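Local coordinates for protein endo-beta-mannanase (Opitutaceae bacterium TAV5, PDB 7BOB) that probably cleaves beta-1,4-linked mannosyl units from chain ends as a homotrimeric exo-beta-1,4-mannosidase of glycoside hydrolase family 5, active in the termite hindgut, at residues T2-S5 and F9-A12; Q199-T204 and W247-G252; A483-R486 and A490-A493. All blocks are in the same frame, centred on the assembly; numbering follows the deposited sequence.

Contact 1: residues T2-S5 and F9-A12; sequences TIDS and FRDA
Thr2 and Arg10 face each other as the antiparallel hydrogen-bonded pair of a small beta hairpin, each giving its N-H to the other's carbonyl oxygen. The bond from Arg10 N to Thr2 O is the shorter at 2.7 Å, while that from Thr2 N to Arg10 O measures 3.0 Å; in both the donor is tilted about 20° from the carbonyl plane. Just past the end of strand 2-3, Asp4 adds a salt bridge to Arg10. Asp4 OD2 lies 3.2 Å from Arg10 NH2, over one face of the guanidinium and well outside its plane, and the two groups attract through charge without an N-H aimed at the oxygen. The side chains cross at about a right angle, and CG of Asp4, lodged between its own N and C (chi1 70°), sets the carboxylate over that face. Asp4 CB is itself 3.3 Å from Arg10 NE. Both ends have further partners: Asp4 OD2 also meets Arg16 and its OD1 accepts from Tyr8 N, whereas Arg10 NH1 is bonded to Gly14 O. The Tyr8 and Arg16 partners probably fix the rotation of the carboxylate.

Thr2 and Arg10 share a face of the two-stranded sheet, side by side, with Thr2 CG2 3.4 Å from Arg10 CB. The apolar side belongs to Ile3 and Phe9, a non-hydrogen-bonded pair. CD1 of Ile3 sits squarely above the middle of the Phe9 ring, 4.0 Å from the centroid and 9° off the normal, a CH-pi contact.

Beyond this pair, Ile3 rests on Leu190, Val236 and Pro276, and Phe9 on Pro19. Since these residues come just before strands 191-192, 237-241, 277-282 and 20-23, the hairpin covers the N-terminal end of the beta-barrel.

Contact 2: residues Q199-T204 and W247-G252; sequences QVIADT and WHPVQG
Ile201 and Pro249 make a small apolar contact, 113 Å² in all, between the end of helix 198-201 and the loop after strand 237-241. The gamma-methyl CG2 of Ile201 lies against CD and CG of the Pro249 ring, 3.7 Å from CD and 3.8 Å from CG. Behind it, CB of Ile201 is 4.1 Å from Pro249 CG. With chi1 at 69°, CG1 takes the position between the backbone N and C, and the chain then swings CD1 to within 4.0 Å of Pro249 CD; both branches of the isoleucine reach that carbon from the same side. With an alanine at Pro249, CG2 and CD1 of Ile201 would probably lose their ring partner and a gap would open between the two segments.

One polar atom borders the apolar contact. The carbonyl oxygen of Trp247 lies 4.2 Å from Ile201 CD1, a plain van der Waals neighbour; its hydrogen bond comes from His197 NE2. His248, next to the proline, is held by both ring nitrogens, ND1 with Tyr267 OH and NE2 with Tyr242 O.

Tyr267 of helix 258-272 packs on both Ile201 and Pro249, and Ser410 of helix 406-422 does likewise. The residues involved follow strands 191-192 and 237-241, fifth and sixth of the eight-stranded parallel sheet. Loops at the C-terminal strand ends are where (beta/alpha)8 barrels such as those of family 5 carry their active sites, and here two of these connections also meet the following domain.

Contact 3: residues A483-R486 and A490-A493; sequences AMSR and AEIA
The flat peptide carbonyl of Ser485 receives the N-H of Ala490, which approaches within the carbonyl plane and uses a lone pair of Ser485 O, at 3.2 Å with an angle of 141° at the hydrogen. The next flat group, the carbonyl of Ala490, points its oxygen back at the helix, where it lies 3.2 Å from Ser485 CA in a C-H...O contact and equally near CB. The carboxylate of Glu491 is carried away from the serine; what touches is the aliphatic part, CG at 3.8 Å from Ser485 OG. With CG anti to the carbonyl carbon (chi1 -82°) and the chain extended from there, OE1 reaches a salt bridge with Arg526. Within the helix, the guanidinium of Arg486 has CA of Ala483 over one face, 4.1 Å above the plane and off toward the rim.

Here helix 482-488 gives way to strand 490-496 with almost no intervening loop, and the bond from residue i+5 back to residue i spans the sharp turn between helix and strand. The strand is paired antiparallel with 520-525, in the same C-terminal domain as the mixed sheet. The parallel strands of that sheet, alternating with helices, are consistent with a flavodoxin-like core.

Ser485 OG is turned back to Ala481 O, just before the helix, and Trp480 NE1 makes weak hydrogen bonds both to this hydroxyl and to Ala490 O. The indole N-H thus offers a weak polar partner to the carbonyl oxygen pressed against the helix. The strand side of the junction lies at a trimer interface: Glu491 packs on Ser288 of the third subunit, Ile492 on Leu286 and Ala493 on His294 of that same chain.

How the contacts relate
Three contacts in series, none nested in or crossing another, show how one chain closes loops of very different length. Starting from the N terminus, contact 1 shuts a tight hairpin before the first barrel strand. Contact 2 follows much later and closes a loop of 42 residues containing strand 237-241, joining successive connections of the barrel where helix 406-422 covers them. Contact 3 comes last, a sharp helix-to-strand turn in the C-terminal domain, far from its own barrel. The nearest atoms of contacts 1 and 2 are about 14 Å apart, whereas the centres of contacts 1 and 3 are about 49 Å apart.

Contact 1: residues T2-S5 and F9-A12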
ATOM      1  N   THR A   2     -33.215  16.583  27.351  1.00 70.69           N
ATOM      2  CA  THR A   2     -32.015  17.355  27.642  1.00 66.53           C
ATOM      3  C   THR A   2     -30.937  16.422  28.200  1.00 63.67           C
ATOM      4  O   THR A   2     -31.228  15.303  28.633  1.00 63.41           O
ATOM      5  CB  THR A   2     -32.374  18.502  28.607  1.00 65.13           C
ATOM      6  OG1 THR A   2     -31.458  19.587  28.455  1.00 76.89           O
ATOM      7  CG2 THR A   2     -32.361  18.043  30.030  1.00 61.74           C
ATOM      8  N   ILE A   3     -29.677  16.871  28.161  1.00 57.90           N
ATOM      9  CA  ILE A   3     -28.559  16.144  28.777  1.00 56.76           C
ATOM     10  C   ILE A   3     -28.109  16.919  30.013  1.00 54.98           C
ATOM     11  O   ILE A   3     -27.738  18.095  29.912  1.00 56.94           O
ATOM     12  CB  ILE A   3     -27.383  15.940  27.801  1.00 57.27           C
ATOM     13  CG1 ILE A   3     -27.799  15.053  26.628  1.00 58.65           C
ATOM     14  CG2 ILE A   3     -26.178  15.286  28.521  1.00 51.90           C
ATOM     15  CD1 ILE A   3     -28.071  13.610  27.042  1.00 58.66           C
ATOM     16  N   ASP A   4     -28.122  16.269  31.177  1.00 52.94           N
ATOM     17  CA  ASP A   4     -27.723  16.958  32.402  1.00 59.48           C
ATOM     18  C   ASP A   4     -26.194  17.042  32.515  1.00 62.06           C
ATOM     19  O   ASP A   4     -25.445  16.522  31.677  1.00 59.73           O
ATOM     20  CB  ASP A   4     -28.363  16.307  33.641  1.00 60.15           C
ATOM     21  CG  ASP A   4     -27.799  14.915  33.989  1.00 63.17           C
ATOM     22  OD1 ASP A   4     -26.642  14.577  33.616  1.00 60.86           O
ATOM     23  OD2 ASP A   4     -28.543  14.159  34.680  1.00 61.05           O
ATOM     24  N   SER A   5     -25.738  17.711  33.583  1.00 60.23           N
ATOM     25  CA  SER A   5     -24.332  18.072  33.762  1.00 62.62           C
ATOM     26  C   SER A   5     -23.418  16.869  33.944  1.00 61.10           C
ATOM     27  O   SER A   5     -22.214  16.988  33.703  1.00 60.58           O
ATOM     28  CB  SER A   5     -24.186  18.997  34.974  1.00 63.49           C
ATOM     29  OG  SER A   5     -24.441  18.289  36.187  1.00 64.02           O
ATOM     30  N   PHE A   9     -29.279  11.485  30.095  1.00 51.33           N
ATOM     31  CA  PHE A   9     -30.557  11.885  29.524  1.00 56.28           C
ATOM     32  C   PHE A   9     -31.538  12.355  30.601  1.00 59.78           C
ATOM     33  O   PHE A   9     -31.636  11.772  31.686  1.00 58.48           O
ATOM     34  CB  PHE A   9     -31.172  10.707  28.779  1.00 54.32           C
ATOM     35  CG  PHE A   9     -30.562  10.457  27.441  1.00 54.91           C
ATOM     36  CD1 PHE A   9     -29.459   9.630  27.318  1.00 52.54           C
ATOM     37  CD2 PHE A   9     -31.085  11.058  26.306  1.00 52.86           C
ATOM     38  CE1 PHE A   9     -28.900   9.401  26.083  1.00 53.91           C
ATOM     39  CE2 PHE A   9     -30.533  10.841  25.076  1.00 54.07           C
ATOM     40  CZ  PHE A   9     -29.437  10.007  24.957  1.00 50.54           C
ATOM     41  N   ARG A  10     -32.299  13.395  30.273  1.00 63.66           N
ATOM     42  CA  ARG A  10     -33.414  13.851  31.089  1.00 66.34           C
ATOM     43  C   ARG A  10     -34.650  14.018  30.215  1.00 66.24           C
ATOM     44  O   ARG A  10     -34.555  14.507  29.087  1.00 66.01           O
ATOM     45  CB  ARG A  10     -33.069  15.164  31.790  1.00 66.11           C
ATOM     46  CG  ARG A  10     -32.594  14.953  33.205  1.00 67.74           C
ATOM     47  CD  ARG A  10     -32.496  16.254  33.988  1.00 71.69           C
ATOM     48  NE  ARG A  10     -31.409  16.173  34.968  1.00 76.82           N
ATOM     49  CZ  ARG A  10     -31.454  15.463  36.097  1.00 73.94           C
ATOM     50  NH1 ARG A  10     -32.549  14.779  36.431  1.00 75.91           N
ATOM     51  NH2 ARG A  10     -30.404  15.450  36.903  1.00 67.03           N
ATOM     52  N   ASP A  11     -35.811  13.603  30.738  1.00 71.16           N
ATOM     53  CA  ASP A  11     -37.059  13.752  29.994  1.00 67.70           C
ATOM     54  C   ASP A  11     -37.631  15.153  30.186  1.00 67.05           C
ATOM     55  O   ASP A  11     -37.125  15.956  30.976  1.00 67.18           O
ATOM     56  CB  ASP A  11     -38.084  12.692  30.407  1.00 65.68           C
ATOM     57  CG  ASP A  11     -38.419  12.729  31.883  1.00 65.74           C
ATOM     58  OD1 ASP A  11     -38.172  13.763  32.540  1.00 65.86           O
ATOM     59  OD2 ASP A  11     -38.919  11.706  32.398  1.00 67.22           O
ATOM     60  N   ALA A  12     -38.723  15.433  29.460  1.00 65.75           N
ATOM     61  CA  ALA A  12     -39.286  16.780  29.456  1.00 67.44           C
ATOM     62  C   ALA A  12     -39.572  17.278  30.875  1.00 66.17           C
ATOM     63  O   ALA A  12     -39.466  18.482  31.144  1.00 65.01           O
ATOM     64  CB  ALA A  12     -40.549  16.815  28.586  1.00 63.94           C
TER

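Contact 2: residues Q199-T204 and W247-G252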
ATOM      1  N   GLN A 199     -14.188   5.961  15.468  1.00 39.81           N
ATOM      2  CA  GLN A 199     -13.809   7.259  16.008  1.00 41.31           C
ATOM      3  C   GLN A 199     -12.483   7.183  16.753  1.00 45.65           C
ATOM      4  O   GLN A 199     -11.731   8.168  16.772  1.00 45.26           O
ATOM      5  CB  GLN A 199     -14.878   7.786  16.968  1.00 45.81           C
ATOM      6  CG  GLN A 199     -16.247   8.020  16.373  1.00 45.80           C
ATOM      7  CD  GLN A 199     -17.257   8.361  17.456  1.00 45.54           C
ATOM      8  OE1 GLN A 199     -17.420   9.527  17.821  1.00 42.18           O
ATOM      9  NE2 GLN A 199     -17.898   7.341  18.006  1.00 41.98           N
ATOM     10  N   VAL A 200     -12.196   6.044  17.395  1.00 43.69           N
ATOM     11  CA  VAL A 200     -10.983   5.873  18.198  1.00 38.30           C
ATOM     12  C   VAL A 200      -9.845   5.255  17.388  1.00 43.61           C
ATOM     13  O   VAL A 200      -8.697   5.695  17.478  1.00 42.31           O
ATOM     14  CB  VAL A 200     -11.281   5.010  19.442  1.00 40.83           C
ATOM     15  CG1 VAL A 200     -10.014   4.839  20.268  1.00 42.70           C
ATOM     16  CG2 VAL A 200     -12.395   5.635  20.294  1.00 42.98           C
ATOM     17  N   ILE A 201     -10.134   4.207  16.610  1.00 41.70           N
ATOM     18  CA  ILE A 201      -9.088   3.396  15.997  1.00 42.36           C
ATOM     19  C   ILE A 201      -8.751   3.798  14.555  1.00 43.58           C
ATOM     20  O   ILE A 201      -7.804   3.237  13.985  1.00 43.39           O
ATOM     21  CB  ILE A 201      -9.458   1.899  16.049  1.00 42.98           C
ATOM     22  CG1 ILE A 201     -10.640   1.612  15.109  1.00 42.01           C
ATOM     23  CG2 ILE A 201      -9.759   1.447  17.527  1.00 43.11           C
ATOM     24  CD1 ILE A 201     -10.762   0.159  14.700  1.00 41.52           C
ATOM     25  N   ALA A 202      -9.502   4.718  13.933  1.00 44.23           N
ATOM     26  CA  ALA A 202      -9.135   5.215  12.602  1.00 43.20           C
ATOM     27  C   ALA A 202      -9.322   6.726  12.535  1.00 43.56           C
ATOM     28  O   ALA A 202      -9.821   7.355  13.475  1.00 46.34           O
ATOM     29  CB  ALA A 202      -9.939   4.516  11.495  1.00 35.79           C
ATOM     30  N   ASP A 203      -8.892   7.326  11.421  1.00 44.78           N
ATOM     31  CA  ASP A 203      -9.204   8.725  11.120  1.00 46.08           C
ATOM     32  C   ASP A 203     -10.125   8.722   9.906  1.00 46.45           C
ATOM     33  O   ASP A 203      -9.672   8.694   8.764  1.00 43.75           O
ATOM     34  CB  ASP A 203      -7.980   9.597  10.861  1.00 45.75           C
ATOM     35  CG  ASP A 203      -8.346  11.086  10.728  1.00 48.84           C
ATOM     36  OD1 ASP A 203      -9.529  11.449  10.959  1.00 48.78           O
ATOM     37  OD2 ASP A 203      -7.449  11.898  10.419  1.00 51.98           O
ATOM     38  N   THR A 204     -11.428   8.746  10.183  1.00 48.70           N
ATOM     39  CA  THR A 204     -12.479   8.765   9.181  1.00 46.89           C
ATOM     40  C   THR A 204     -13.011  10.162   8.949  1.00 46.61           C
ATOM     41  O   THR A 204     -13.908  10.329   8.133  1.00 48.01           O
ATOM     42  CB  THR A 204     -13.636   7.876   9.624  1.00 49.28           C
ATOM     43  OG1 THR A 204     -14.242   8.477  10.788  1.00 46.69           O
ATOM     44  CG2 THR A 204     -13.133   6.475   9.982  1.00 44.96           C
ATOM     45  N   TRP A 247     -12.261  -7.184  14.295  1.00 44.33           N
ATOM     46  CA  TRP A 247     -12.838  -5.849  14.186  1.00 41.80           C
ATOM     47  C   TRP A 247     -12.080  -4.803  15.000  1.00 44.18           C
ATOM     48  O   TRP A 247     -12.552  -3.671  15.120  1.00 44.39           O
ATOM     49  CB  TRP A 247     -14.319  -5.851  14.607  1.00 45.09           C
ATOM     50  CG  TRP A 247     -15.189  -6.662  13.675  1.00 43.55           C
ATOM     51  CD1 TRP A 247     -14.761  -7.465  12.653  1.00 46.81           C
ATOM     52  CD2 TRP A 247     -16.612  -6.766  13.691  1.00 42.92           C
ATOM     53  NE1 TRP A 247     -15.831  -8.061  12.035  1.00 46.34           N
ATOM     54  CE2 TRP A 247     -16.979  -7.649  12.649  1.00 46.59           C
ATOM     55  CE3 TRP A 247     -17.613  -6.221  14.498  1.00 44.25           C
ATOM     56  CZ2 TRP A 247     -18.303  -7.981  12.382  1.00 46.59           C
ATOM     57  CZ3 TRP A 247     -18.935  -6.538  14.219  1.00 47.74           C
ATOM     58  CH2 TRP A 247     -19.268  -7.415  13.180  1.00 42.97           C
ATOM     59  N   HIS A 248     -10.926  -5.149  15.561  1.00 44.49           N
ATOM     60  CA  HIS A 248     -10.190  -4.248  16.438  1.00 46.19           C
ATOM     61  C   HIS A 248      -8.708  -4.303  16.092  1.00 48.82           C
ATOM     62  O   HIS A 248      -8.229  -5.320  15.578  1.00 47.81           O
ATOM     63  CB  HIS A 248     -10.397  -4.634  17.910  1.00 45.53           C
ATOM     64  CG  HIS A 248     -11.839  -4.710  18.290  1.00 43.10           C
ATOM     65  ND1 HIS A 248     -12.536  -3.623  18.776  1.00 42.89           N
ATOM     66  CD2 HIS A 248     -12.733  -5.719  18.189  1.00 42.83           C
ATOM     67  CE1 HIS A 248     -13.794  -3.966  18.982  1.00 43.61           C
ATOM     68  NE2 HIS A 248     -13.942  -5.231  18.635  1.00 46.66           N
ATOM     69  N   PRO A 249      -7.954  -3.237  16.381  1.00 46.47           N
ATOM     70  CA  PRO A 249      -6.536  -3.219  16.006  1.00 47.47           C
ATOM     71  C   PRO A 249      -5.649  -4.091  16.889  1.00 52.51           C
ATOM     72  O   PRO A 249      -4.478  -4.286  16.540  1.00 50.28           O
ATOM     73  CB  PRO A 249      -6.164  -1.740  16.133  1.00 47.02           C
ATOM     74  CG  PRO A 249      -7.045  -1.255  17.232  1.00 47.82           C
ATOM     75  CD  PRO A 249      -8.364  -1.973  17.020  1.00 47.63           C
ATOM     76  N   VAL A 250      -6.147  -4.578  18.026  1.00 51.60           N
ATOM     77  CA  VAL A 250      -5.480  -5.594  18.834  1.00 47.32           C
ATOM     78  C   VAL A 250      -6.380  -6.819  18.853  1.00 45.50           C
ATOM     79  O   VAL A 250      -7.563  -6.714  19.180  1.00 45.43           O
ATOM     80  CB  VAL A 250      -5.207  -5.107  20.268  1.00 48.25           C
ATOM     81  CG1 VAL A 250      -4.442  -6.176  21.046  1.00 47.05           C
ATOM     82  CG2 VAL A 250      -4.451  -3.787  20.249  1.00 49.61           C
ATOM     83  N   GLN A 251      -5.823  -7.971  18.527  1.00 43.63           N
ATOM     84  CA  GLN A 251      -6.611  -9.185  18.321  1.00 47.88           C
ATOM     85  C   GLN A 251      -6.806  -9.914  19.653  1.00 52.72           C
ATOM     86  O   GLN A 251      -5.897 -10.590  20.144  1.00 49.81           O
ATOM     87  CB  GLN A 251      -5.908 -10.069  17.298  1.00 52.38           C
ATOM     88  CG  GLN A 251      -6.804 -11.020  16.570  1.00 54.79           C
ATOM     89  CD  GLN A 251      -7.210 -10.484  15.239  1.00 59.84           C
ATOM     90  OE1 GLN A 251      -6.967  -9.305  14.933  1.00 63.06           O
ATOM     91  NE2 GLN A 251      -7.856 -11.324  14.428  1.00 60.33           N
ATOM     92  N   GLY A 252      -7.991  -9.778  20.251  1.00 47.30           N
ATOM     93  CA  GLY A 252      -8.337 -10.572  21.411  1.00 45.49           C
ATOM     94  C   GLY A 252      -8.762 -11.977  21.024  1.00 44.49           C
ATOM     95  O   GLY A 252      -8.765 -12.360  19.858  1.00 48.30           O
TER

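Contact 3: residues A483-R486 and A490-A493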
ATOM      1  N   ALA A 483      13.658  21.248  26.095  1.00 54.15           N
ATOM      2  CA  ALA A 483      12.506  21.038  26.975  1.00 57.51           C
ATOM      3  C   ALA A 483      12.392  19.579  27.398  1.00 54.93           C
ATOM      4  O   ALA A 483      12.304  19.278  28.595  1.00 54.23           O
ATOM      5  CB  ALA A 483      11.211  21.505  26.300  1.00 55.10           C
ATOM      6  N   MET A 484      12.425  18.653  26.434  1.00 50.65           N
ATOM      7  CA  MET A 484      12.324  17.245  26.800  1.00 52.70           C
ATOM      8  C   MET A 484      13.516  16.801  27.653  1.00 55.99           C
ATOM      9  O   MET A 484      13.346  16.029  28.605  1.00 53.67           O
ATOM     10  CB  MET A 484      12.208  16.376  25.552  1.00 50.97           C
ATOM     11  CG  MET A 484      11.917  14.916  25.870  1.00 54.58           C
ATOM     12  SD  MET A 484      11.768  13.870  24.396  1.00 58.24           S
ATOM     13  CE  MET A 484      10.215  14.469  23.707  1.00 53.09           C
ATOM     14  N   SER A 485      14.733  17.278  27.323  1.00 53.62           N
ATOM     15  CA  SER A 485      15.920  16.889  28.092  1.00 53.33           C
ATOM     16  C   SER A 485      15.824  17.318  29.555  1.00 53.97           C
ATOM     17  O   SER A 485      16.210  16.560  30.448  1.00 55.52           O
ATOM     18  CB  SER A 485      17.192  17.465  27.462  1.00 51.79           C
ATOM     19  OG  SER A 485      17.411  16.934  26.167  1.00 53.78           O
ATOM     20  N   ARG A 486      15.321  18.526  29.821  1.00 56.94           N
ATOM     21  CA  ARG A 486      15.142  18.952  31.211  1.00 59.62           C
ATOM     22  C   ARG A 486      14.048  18.164  31.914  1.00 59.06           C
ATOM     23  O   ARG A 486      14.093  18.018  33.140  1.00 62.74           O
ATOM     24  CB  ARG A 486      14.830  20.452  31.285  1.00 59.40           C
ATOM     25  CG  ARG A 486      15.904  21.297  30.617  1.00 68.71           C
ATOM     26  CD  ARG A 486      15.776  22.782  30.932  1.00 75.21           C
ATOM     27  NE  ARG A 486      14.577  23.376  30.331  1.00 82.12           N
ATOM     28  CZ  ARG A 486      14.581  24.190  29.271  1.00 77.90           C
ATOM     29  NH1 ARG A 486      15.731  24.515  28.670  1.00 79.04           N
ATOM     30  NH2 ARG A 486      13.430  24.674  28.809  1.00 73.32           N
ATOM     31  N   ALA A 490      18.029  13.988  30.794  1.00 54.19           N
ATOM     32  CA  ALA A 490      19.092  13.383  30.008  1.00 54.60           C
ATOM     33  C   ALA A 490      19.087  14.022  28.624  1.00 53.37           C
ATOM     34  O   ALA A 490      18.052  14.503  28.165  1.00 52.75           O
ATOM     35  CB  ALA A 490      18.910  11.868  29.905  1.00 52.56           C
ATOM     36  N   GLU A 491      20.256  14.062  27.997  1.00 51.14           N
ATOM     37  CA  GLU A 491      20.448  14.560  26.644  1.00 56.50           C
ATOM     38  C   GLU A 491      20.806  13.406  25.716  1.00 55.62           C
ATOM     39  O   GLU A 491      21.358  12.388  26.151  1.00 53.78           O
ATOM     40  CB  GLU A 491      21.570  15.601  26.592  1.00 57.57           C
ATOM     41  CG  GLU A 491      21.156  16.985  26.993  1.00 60.02           C
ATOM     42  CD  GLU A 491      22.330  17.822  27.448  1.00 59.08           C
ATOM     43  OE1 GLU A 491      23.481  17.476  27.111  1.00 60.11           O
ATOM     44  OE2 GLU A 491      22.103  18.823  28.157  1.00 67.61           O
ATOM     45  N   ILE A 492      20.506  13.585  24.429  1.00 51.96           N
ATOM     46  CA  ILE A 492      20.904  12.616  23.412  1.00 54.16           C
ATOM     47  C   ILE A 492      22.360  12.874  23.049  1.00 54.81           C
ATOM     48  O   ILE A 492      22.705  13.957  22.555  1.00 52.94           O
ATOM     49  CB  ILE A 492      20.017  12.694  22.162  1.00 50.29           C
ATOM     50  CG1 ILE A 492      18.543  12.421  22.494  1.00 53.76           C
ATOM     51  CG2 ILE A 492      20.490  11.691  21.133  1.00 49.32           C
ATOM     52  CD1 ILE A 492      17.601  12.570  21.259  1.00 52.34           C
ATOM     53  N   ALA A 493      23.214  11.876  23.283  1.00 51.25           N
ATOM     54  CA  ALA A 493      24.609  11.990  22.879  1.00 49.58           C
ATOM     55  C   ALA A 493      24.818  11.549  21.442  1.00 51.97           C
ATOM     56  O   ALA A 493      25.616  12.152  20.717  1.00 52.66           O
ATOM     57  CB  ALA A 493      25.503  11.170  23.806  1.00 51.24           C
TER